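Local coordinates for protein 223aa long hypothetical arylmalonate decarboxylase (Sulfolobus tokodaii, PDB 2DGD) that is of unknown function but is probably an arylmalonate decarboxylase or related lyase of the aspartate/glutamate racemase clan, built as an alpha/beta chain in an octamer, at residues R121-V126 / V137-L142; T115-E120 / Y176-A181. All blocks are in the same frame, centred on the assembly; numbering follows the deposited sequence.

Overall arrangement
Both contacts lie around helix 119-130 and the four-stranded parallel sheet of order 135-141, 110-115, 174-177, 199-201, with centres about 7 Å apart. Contact 1 packs helix residues against edge strand 135-141; contact 2 joins the turn leading into that helix to the loop after strand 174-177. Along the chain, contact 1 is nested within the loop closed by contact 2. Two probable hydrogen bonds couple them: Thr122 OG1 to Thr115 OG1 at 2.8 Å, and Leu142 N to Thr115 O at 2.9 Å. Contact 2 is at the C-terminal ends of the central strands 110-115 and 174-177.

Contact 1 of 2, residues R121-V126 / V137-L142; sequences RTLEEV and VGYDGL
Thr122 and Gly141 mark one close approach of the backbones, their CA atoms 6.3 Å apart, as helix 121-126 runs roughly antiparallel to strand 137-141 (147° between directions, axes 8.7 Å apart at closest). The Tyr139 ring is the common partner of three helix side chains. With CG between the backbone N and the carbonyl carbon (chi1 54°) and CB pointing toward the helix, the ring begins next to Val126 CG2. That methyl lies over one face, 3.7 Å from the ring centroid and only 19° off the normal, which meets the definition of a CH-pi contact; it is offset toward the rim and lies nearest CG. Leu123 reaches the phenol end with CD2, 3.5 Å from Tyr139 OH, and Thr122 CG2 approaches CD2 of the ring at 3.9 Å, both obliquely. The other branch of Thr122, OG1, passes 4.0 Å from Gly141 CA and is hydrogen-bonded to Thr115 OG1. The CB of Asp140 points away from the helix; its OD1 is hydrogen-bonded to His165 NE2, and its OD2 takes Gly141 N from above the carboxylate plane. Apolar contacts thus seat helix 119-130 on strand 135-141, as in the beta-alpha-beta units of a Rossmann-like parallel sheet.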
ATOM      1  N   ARG A 121     -21.574  42.735  -1.184  1.00 37.52           N
ATOM      2  CA  ARG A 121     -20.592  42.318  -0.201  1.00 36.94           C
ATOM      3  C   ARG A 121     -19.238  41.945  -0.814  1.00 35.50           C
ATOM      4  O   ARG A 121     -18.196  42.218  -0.219  1.00 34.47           O
ATOM      5  CB  ARG A 121     -21.141  41.161   0.630  1.00 37.54           C
ATOM      6  CG  ARG A 121     -20.446  41.021   1.963  1.00 40.21           C
ATOM      7  CD  ARG A 121     -21.073  39.937   2.802  1.00 43.73           C
ATOM      8  NE  ARG A 121     -20.294  39.704   4.015  1.00 47.94           N
ATOM      9  CZ  ARG A 121     -20.559  38.745   4.897  1.00 49.93           C
ATOM     10  NH1 ARG A 121     -19.796  38.603   5.977  1.00 50.53           N
ATOM     11  NH2 ARG A 121     -21.588  37.929   4.696  1.00 49.90           N
ATOM     12  N   THR A 122     -19.244  41.325  -1.991  1.00 34.29           N
ATOM     13  CA  THR A 122     -17.987  40.963  -2.646  1.00 33.30           C
ATOM     14  C   THR A 122     -17.228  42.247  -2.962  1.00 33.97           C
ATOM     15  O   THR A 122     -15.996  42.292  -2.920  1.00 33.99           O
ATOM     16  CB  THR A 122     -18.219  40.202  -3.971  1.00 31.56           C
ATOM     17  OG1 THR A 122     -18.886  38.965  -3.699  1.00 30.88           O
ATOM     18  CG2 THR A 122     -16.889  39.917  -4.674  1.00 27.13           C
ATOM     19  N   LEU A 123     -17.976  43.296  -3.277  1.00 34.39           N
ATOM     20  CA  LEU A 123     -17.376  44.574  -3.595  1.00 35.43           C
ATOM     21  C   LEU A 123     -16.703  45.174  -2.363  1.00 35.16           C
ATOM     22  O   LEU A 123     -15.673  45.830  -2.473  1.00 34.68           O
ATOM     23  CB  LEU A 123     -18.440  45.530  -4.131  1.00 37.10           C
ATOM     24  CG  LEU A 123     -17.969  46.384  -5.309  1.00 39.24           C
ATOM     25  CD1 LEU A 123     -16.783  47.260  -4.883  1.00 40.86           C
ATOM     26  CD2 LEU A 123     -17.564  45.468  -6.461  1.00 39.02           C
ATOM     27  N   GLU A 124     -17.284  44.942  -1.190  1.00 35.89           N
ATOM     28  CA  GLU A 124     -16.726  45.464   0.051  1.00 37.75           C
ATOM     29  C   GLU A 124     -15.452  44.731   0.416  1.00 37.47           C
ATOM     30  O   GLU A 124     -14.542  45.318   0.992  1.00 37.30           O
ATOM     31  CB  GLU A 124     -17.713  45.304   1.204  1.00 40.93           C
ATOM     32  CG  GLU A 124     -19.094  45.852   0.936  1.00 47.71           C
ATOM     33  CD  GLU A 124     -20.041  45.636   2.108  1.00 52.40           C
ATOM     34  OE1 GLU A 124     -20.302  44.462   2.467  1.00 55.07           O
ATOM     35  OE2 GLU A 124     -20.526  46.643   2.672  1.00 54.73           O
ATOM     36  N   GLU A 125     -15.404  43.438   0.099  1.00 37.77           N
ATOM     37  CA  GLU A 125     -14.243  42.598   0.392  1.00 36.96           C
ATOM     38  C   GLU A 125     -13.084  43.016  -0.490  1.00 35.11           C
ATOM     39  O   GLU A 125     -11.944  43.063  -0.048  1.00 35.00           O
ATOM     40  CB  GLU A 125     -14.572  41.132   0.125  1.00 39.67           C
ATOM     41  CG  GLU A 125     -13.560  40.146   0.678  1.00 44.17           C
ATOM     42  CD  GLU A 125     -13.626  40.057   2.187  1.00 47.49           C
ATOM     43  OE1 GLU A 125     -14.754  40.179   2.720  1.00 49.08           O
ATOM     44  OE2 GLU A 125     -12.566  39.853   2.833  1.00 48.54           O
ATOM     45  N   VAL A 126     -13.392  43.298  -1.749  1.00 33.43           N
ATOM     46  CA  VAL A 126     -12.402  43.744  -2.714  1.00 32.75           C
ATOM     47  C   VAL A 126     -11.762  45.027  -2.195  1.00 34.09           C
ATOM     48  O   VAL A 126     -10.545  45.150  -2.144  1.00 34.10           O
ATOM     49  CB  VAL A 126     -13.068  44.035  -4.077  1.00 31.65           C
ATOM     50  CG1 VAL A 126     -12.113  44.777  -4.991  1.00 27.95           C
ATOM     51  CG2 VAL A 126     -13.513  42.739  -4.713  1.00 29.95           C
ATOM     52  N   VAL A 137      -6.506  42.294  -9.367  1.00 28.19           N
ATOM     53  CA  VAL A 137      -6.657  42.000 -10.781  1.00 28.45           C
ATOM     54  C   VAL A 137      -7.994  41.384 -11.196  1.00 29.22           C
ATOM     55  O   VAL A 137      -8.264  41.238 -12.389  1.00 31.03           O
ATOM     56  CB  VAL A 137      -5.526  41.071 -11.249  1.00 28.96           C
ATOM     57  CG1 VAL A 137      -4.185  41.716 -10.956  1.00 29.11           C
ATOM     58  CG2 VAL A 137      -5.623  39.728 -10.547  1.00 29.45           C
ATOM     59  N   GLY A 138      -8.833  41.020 -10.230  1.00 28.81           N
ATOM     60  CA  GLY A 138     -10.119  40.436 -10.574  1.00 29.02           C
ATOM     61  C   GLY A 138     -10.828  39.789  -9.403  1.00 28.70           C
ATOM     62  O   GLY A 138     -10.214  39.539  -8.372  1.00 29.03           O
ATOM     63  N   TYR A 139     -12.117  39.509  -9.561  1.00 28.54           N
ATOM     64  CA  TYR A 139     -12.890  38.892  -8.491  1.00 28.93           C
ATOM     65  C   TYR A 139     -14.255  38.390  -8.945  1.00 28.43           C
ATOM     66  O   TYR A 139     -14.709  38.697 -10.044  1.00 30.20           O
ATOM     67  CB  TYR A 139     -13.089  39.887  -7.356  1.00 30.60           C
ATOM     68  CG  TYR A 139     -13.696  41.185  -7.814  1.00 33.84           C
ATOM     69  CD1 TYR A 139     -12.895  42.240  -8.253  1.00 34.68           C
ATOM     70  CD2 TYR A 139     -15.078  41.354  -7.839  1.00 35.89           C
ATOM     71  CE1 TYR A 139     -13.455  43.436  -8.709  1.00 34.78           C
ATOM     72  CE2 TYR A 139     -15.652  42.548  -8.295  1.00 36.84           C
ATOM     73  CZ  TYR A 139     -14.835  43.583  -8.727  1.00 36.48           C
ATOM     74  OH  TYR A 139     -15.408  44.753  -9.176  1.00 37.45           O
ATOM     75  N   ASP A 140     -14.903  37.611  -8.085  1.00 27.40           N
ATOM     76  CA  ASP A 140     -16.225  37.062  -8.371  1.00 26.12           C
ATOM     77  C   ASP A 140     -16.747  36.408  -7.090  1.00 25.87           C
ATOM     78  O   ASP A 140     -15.976  36.128  -6.173  1.00 25.26           O
ATOM     79  CB  ASP A 140     -16.155  36.032  -9.508  1.00 25.23           C
ATOM     80  CG  ASP A 140     -17.520  35.756 -10.138  1.00 26.80           C
ATOM     81  OD1 ASP A 140     -17.609  34.872 -11.022  1.00 28.01           O
ATOM     82  OD2 ASP A 140     -18.508  36.423  -9.753  1.00 26.69           O
ATOM     83  N   GLY A 141     -18.057  36.181  -7.026  1.00 25.74           N
ATOM     84  CA  GLY A 141     -18.654  35.570  -5.852  1.00 24.03           C
ATOM     85  C   GLY A 141     -19.717  34.562  -6.236  1.00 24.25           C
ATOM     86  O   GLY A 141     -20.204  34.578  -7.361  1.00 24.41           O
ATOM     87  N   LEU A 142     -20.078  33.681  -5.307  1.00 24.45           N
ATOM     88  CA  LEU A 142     -21.088  32.663  -5.574  1.00 24.28           C
ATOM     89  C   LEU A 142     -22.491  33.225  -5.412  1.00 24.68           C
ATOM     90  O   LEU A 142     -23.472  32.569  -5.749  1.00 25.31           O
ATOM     91  CB  LEU A 142     -20.906  31.469  -4.634  1.00 23.39           C
ATOM     92  CG  LEU A 142     -19.587  30.704  -4.741  1.00 21.99           C
ATOM     93  CD1 LEU A 142     -19.534  29.630  -3.660  1.00 20.41           C
ATOM     94  CD2 LEU A 142     -19.461  30.097  -6.125  1.00 18.85           C
TER

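Contact 2 of 2, residues T115-E120 / Y176-A181; sequences TPYIKE and YIACTA
Thr115 and Ala178 bring their CA atoms within 5.0 Å where neighbouring parallel strands 110-115 and 174-177 give way to loops. Here the beta-alpha-beta unit passes from strand 110-115 into helix 119-130 through an ST turn: Thr115 OG1 accepts a hydrogen bond from Tyr117 N at 3.2 Å, with an N-H...O angle of 135°. Its link to Thr122 OG1 ties the turn to the helix.

Across the contact the packing is mostly apolar, with a carbonyl, a phenol oxygen and a sulfur at its border. Thr115 CG2 faces Ala178 CB, and Pro116 sets CD 3.5 Å from Ala178 O. The same CD lies 3.8 Å above the plane of the Tyr117 ring, over its centre, so the pyrrolidine covers one face of the ring that follows it in sequence. Tyr117 OH comes 3.4 Å from Cys179 CB, the ring meeting that carbon obliquely. Cys179 points its CB toward the turn, where Pro116 CG lies 3.7 Å away; its backbone N is hydrogen-bonded to Glu202 OE2. The Cys179-Thr180 pair, in the loop after a sheet strand, is consistent with the Cys-Thr motif that carries a catalytic cysteine in aspartate/glutamate racemase relatives. Cys179 SG lies anti to its backbone N (chi1 -152°) and obliquely beside the Tyr117 ring, a sulfur-aromatic contact with SG 5.2 Å from the ring centroid and 4.1 Å from Tyr117 CE1.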
ATOM      1  N   THR A 115     -15.185  34.819  -3.602  1.00 21.53           N
ATOM      2  CA  THR A 115     -16.013  34.831  -2.394  1.00 22.44           C
ATOM      3  C   THR A 115     -17.323  34.072  -2.616  1.00 23.45           C
ATOM      4  O   THR A 115     -17.656  33.691  -3.738  1.00 24.14           O
ATOM      5  CB  THR A 115     -16.393  36.269  -1.952  1.00 21.75           C
ATOM      6  OG1 THR A 115     -17.548  36.699  -2.677  1.00 22.39           O
ATOM      7  CG2 THR A 115     -15.269  37.237  -2.220  1.00 20.66           C
ATOM      8  N   PRO A 116     -18.071  33.819  -1.537  1.00 24.01           N
ATOM      9  CA  PRO A 116     -19.333  33.103  -1.707  1.00 25.24           C
ATOM     10  C   PRO A 116     -20.502  34.092  -1.667  1.00 26.47           C
ATOM     11  O   PRO A 116     -21.653  33.717  -1.869  1.00 25.97           O
ATOM     12  CB  PRO A 116     -19.333  32.161  -0.514  1.00 24.27           C
ATOM     13  CG  PRO A 116     -18.771  33.028   0.558  1.00 23.84           C
ATOM     14  CD  PRO A 116     -17.625  33.766  -0.132  1.00 23.82           C
ATOM     15  N   TYR A 117     -20.178  35.361  -1.426  1.00 28.35           N
ATOM     16  CA  TYR A 117     -21.164  36.436  -1.303  1.00 30.69           C
ATOM     17  C   TYR A 117     -21.782  36.958  -2.593  1.00 32.02           C
ATOM     18  O   TYR A 117     -21.437  36.532  -3.692  1.00 32.60           O
ATOM     19  CB  TYR A 117     -20.541  37.628  -0.579  1.00 30.84           C
ATOM     20  CG  TYR A 117     -19.641  37.262   0.569  1.00 31.51           C
ATOM     21  CD1 TYR A 117     -20.109  36.494   1.629  1.00 32.21           C
ATOM     22  CD2 TYR A 117     -18.320  37.699   0.603  1.00 32.84           C
ATOM     23  CE1 TYR A 117     -19.285  36.170   2.701  1.00 33.34           C
ATOM     24  CE2 TYR A 117     -17.485  37.385   1.664  1.00 33.76           C
ATOM     25  CZ  TYR A 117     -17.971  36.622   2.712  1.00 34.52           C
ATOM     26  OH  TYR A 117     -17.147  36.336   3.777  1.00 34.97           O
ATOM     27  N   ILE A 118     -22.683  37.923  -2.426  1.00 32.81           N
ATOM     28  CA  ILE A 118     -23.367  38.562  -3.539  1.00 33.88           C
ATOM     29  C   ILE A 118     -22.676  39.882  -3.862  1.00 34.52           C
ATOM     30  O   ILE A 118     -22.076  40.500  -2.988  1.00 33.90           O
ATOM     31  CB  ILE A 118     -24.846  38.835  -3.197  1.00 34.07           C
ATOM     32  CG1 ILE A 118     -24.937  39.596  -1.874  1.00 33.94           C
ATOM     33  CG2 ILE A 118     -25.623  37.530  -3.123  1.00 30.84           C
ATOM     34  CD1 ILE A 118     -26.352  39.934  -1.468  1.00 33.87           C
ATOM     35  N   LYS A 119     -22.783  40.306  -5.119  1.00 36.99           N
ATOM     36  CA  LYS A 119     -22.156  41.532  -5.628  1.00 39.10           C
ATOM     37  C   LYS A 119     -21.729  42.589  -4.619  1.00 39.47           C
ATOM     38  O   LYS A 119     -20.543  42.909  -4.510  1.00 40.69           O
ATOM     39  CB  LYS A 119     -23.054  42.197  -6.686  1.00 40.99           C
ATOM     40  CG  LYS A 119     -23.043  41.509  -8.052  1.00 43.36           C
ATOM     41  CD  LYS A 119     -23.625  42.410  -9.148  1.00 46.83           C
ATOM     42  CE  LYS A 119     -23.539  41.743 -10.530  1.00 49.35           C
ATOM     43  NZ  LYS A 119     -24.022  42.608 -11.662  1.00 49.97           N
ATOM     44  N   GLU A 120     -22.699  43.136  -3.896  1.00 39.14           N
ATOM     45  CA  GLU A 120     -22.454  44.183  -2.913  1.00 39.07           C
ATOM     46  C   GLU A 120     -21.362  43.809  -1.929  1.00 37.84           C
ATOM     47  O   GLU A 120     -20.335  44.471  -1.847  1.00 37.98           O
ATOM     48  CB  GLU A 120     -23.746  44.491  -2.154  1.00 42.40           C
ATOM     49  CG  GLU A 120     -24.948  44.825  -3.057  1.00 49.02           C
ATOM     50  CD  GLU A 120     -25.217  43.760  -4.135  1.00 52.07           C
ATOM     51  OE1 GLU A 120     -25.378  42.569  -3.778  1.00 52.68           O
ATOM     52  OE2 GLU A 120     -25.267  44.117  -5.340  1.00 53.54           O
ATOM     53  N   TYR A 176      -7.186  34.374  -3.408  1.00 23.68           N
ATOM     54  CA  TYR A 176      -7.672  34.332  -2.038  1.00 24.92           C
ATOM     55  C   TYR A 176      -9.148  33.989  -2.066  1.00 24.51           C
ATOM     56  O   TYR A 176      -9.912  34.610  -2.799  1.00 25.26           O
ATOM     57  CB  TYR A 176      -7.465  35.686  -1.346  1.00 26.07           C
ATOM     58  CG  TYR A 176      -8.247  35.846  -0.052  1.00 27.05           C
ATOM     59  CD1 TYR A 176      -8.057  34.974   1.021  1.00 27.75           C
ATOM     60  CD2 TYR A 176      -9.189  36.862   0.091  1.00 26.98           C
ATOM     61  CE1 TYR A 176      -8.791  35.109   2.204  1.00 27.93           C
ATOM     62  CE2 TYR A 176      -9.924  37.007   1.267  1.00 27.75           C
ATOM     63  CZ  TYR A 176      -9.722  36.127   2.318  1.00 28.75           C
ATOM     64  OH  TYR A 176     -10.463  36.263   3.476  1.00 30.96           O
ATOM     65  N   ILE A 177      -9.548  32.992  -1.282  1.00 24.19           N
ATOM     66  CA  ILE A 177     -10.952  32.596  -1.216  1.00 24.22           C
ATOM     67  C   ILE A 177     -11.472  32.924   0.177  1.00 24.77           C
ATOM     68  O   ILE A 177     -11.092  32.282   1.157  1.00 27.62           O
ATOM     69  CB  ILE A 177     -11.119  31.090  -1.505  1.00 22.95           C
ATOM     70  CG1 ILE A 177     -10.575  30.776  -2.896  1.00 22.77           C
ATOM     71  CG2 ILE A 177     -12.580  30.703  -1.456  1.00 22.05           C
ATOM     72  CD1 ILE A 177     -10.551  29.302  -3.227  1.00 23.15           C
ATOM     73  N   ALA A 178     -12.346  33.923   0.254  1.00 23.95           N
ATOM     74  CA  ALA A 178     -12.905  34.383   1.526  1.00 23.65           C
ATOM     75  C   ALA A 178     -14.005  33.523   2.149  1.00 23.56           C
ATOM     76  O   ALA A 178     -14.647  32.726   1.475  1.00 24.55           O
ATOM     77  CB  ALA A 178     -13.405  35.810   1.368  1.00 21.66           C
ATOM     78  N   CYS A 179     -14.193  33.718   3.452  1.00 23.54           N
ATOM     79  CA  CYS A 179     -15.194  33.041   4.283  1.00 25.40           C
ATOM     80  C   CYS A 179     -14.802  31.652   4.775  1.00 25.53           C
ATOM     81  O   CYS A 179     -14.435  30.771   3.990  1.00 26.67           O
ATOM     82  CB  CYS A 179     -16.559  32.963   3.581  1.00 26.27           C
ATOM     83  SG  CYS A 179     -17.953  32.903   4.762  1.00 25.95           S
ATOM     84  N   THR A 180     -14.898  31.470   6.090  1.00 24.04           N
ATOM     85  CA  THR A 180     -14.553  30.214   6.728  1.00 22.95           C
ATOM     86  C   THR A 180     -15.662  29.185   6.637  1.00 22.64           C
ATOM     87  O   THR A 180     -15.469  28.040   7.040  1.00 22.37           O
ATOM     88  CB  THR A 180     -14.213  30.417   8.209  1.00 22.81           C
ATOM     89  OG1 THR A 180     -15.357  30.945   8.892  1.00 23.10           O
ATOM     90  CG2 THR A 180     -13.044  31.364   8.359  1.00 22.15           C
ATOM     91  N   ALA A 181     -16.820  29.582   6.115  1.00 23.18           N
ATOM     92  CA  ALA A 181     -17.945  28.646   5.975  1.00 23.47           C
ATOM     93  C   ALA A 181     -17.714  27.688   4.797  1.00 23.45           C
ATOM     94  O   ALA A 181     -18.290  26.604   4.741  1.00 23.21           O
ATOM     95  CB  ALA A 181     -19.240  29.402   5.781  1.00 22.00           C
TER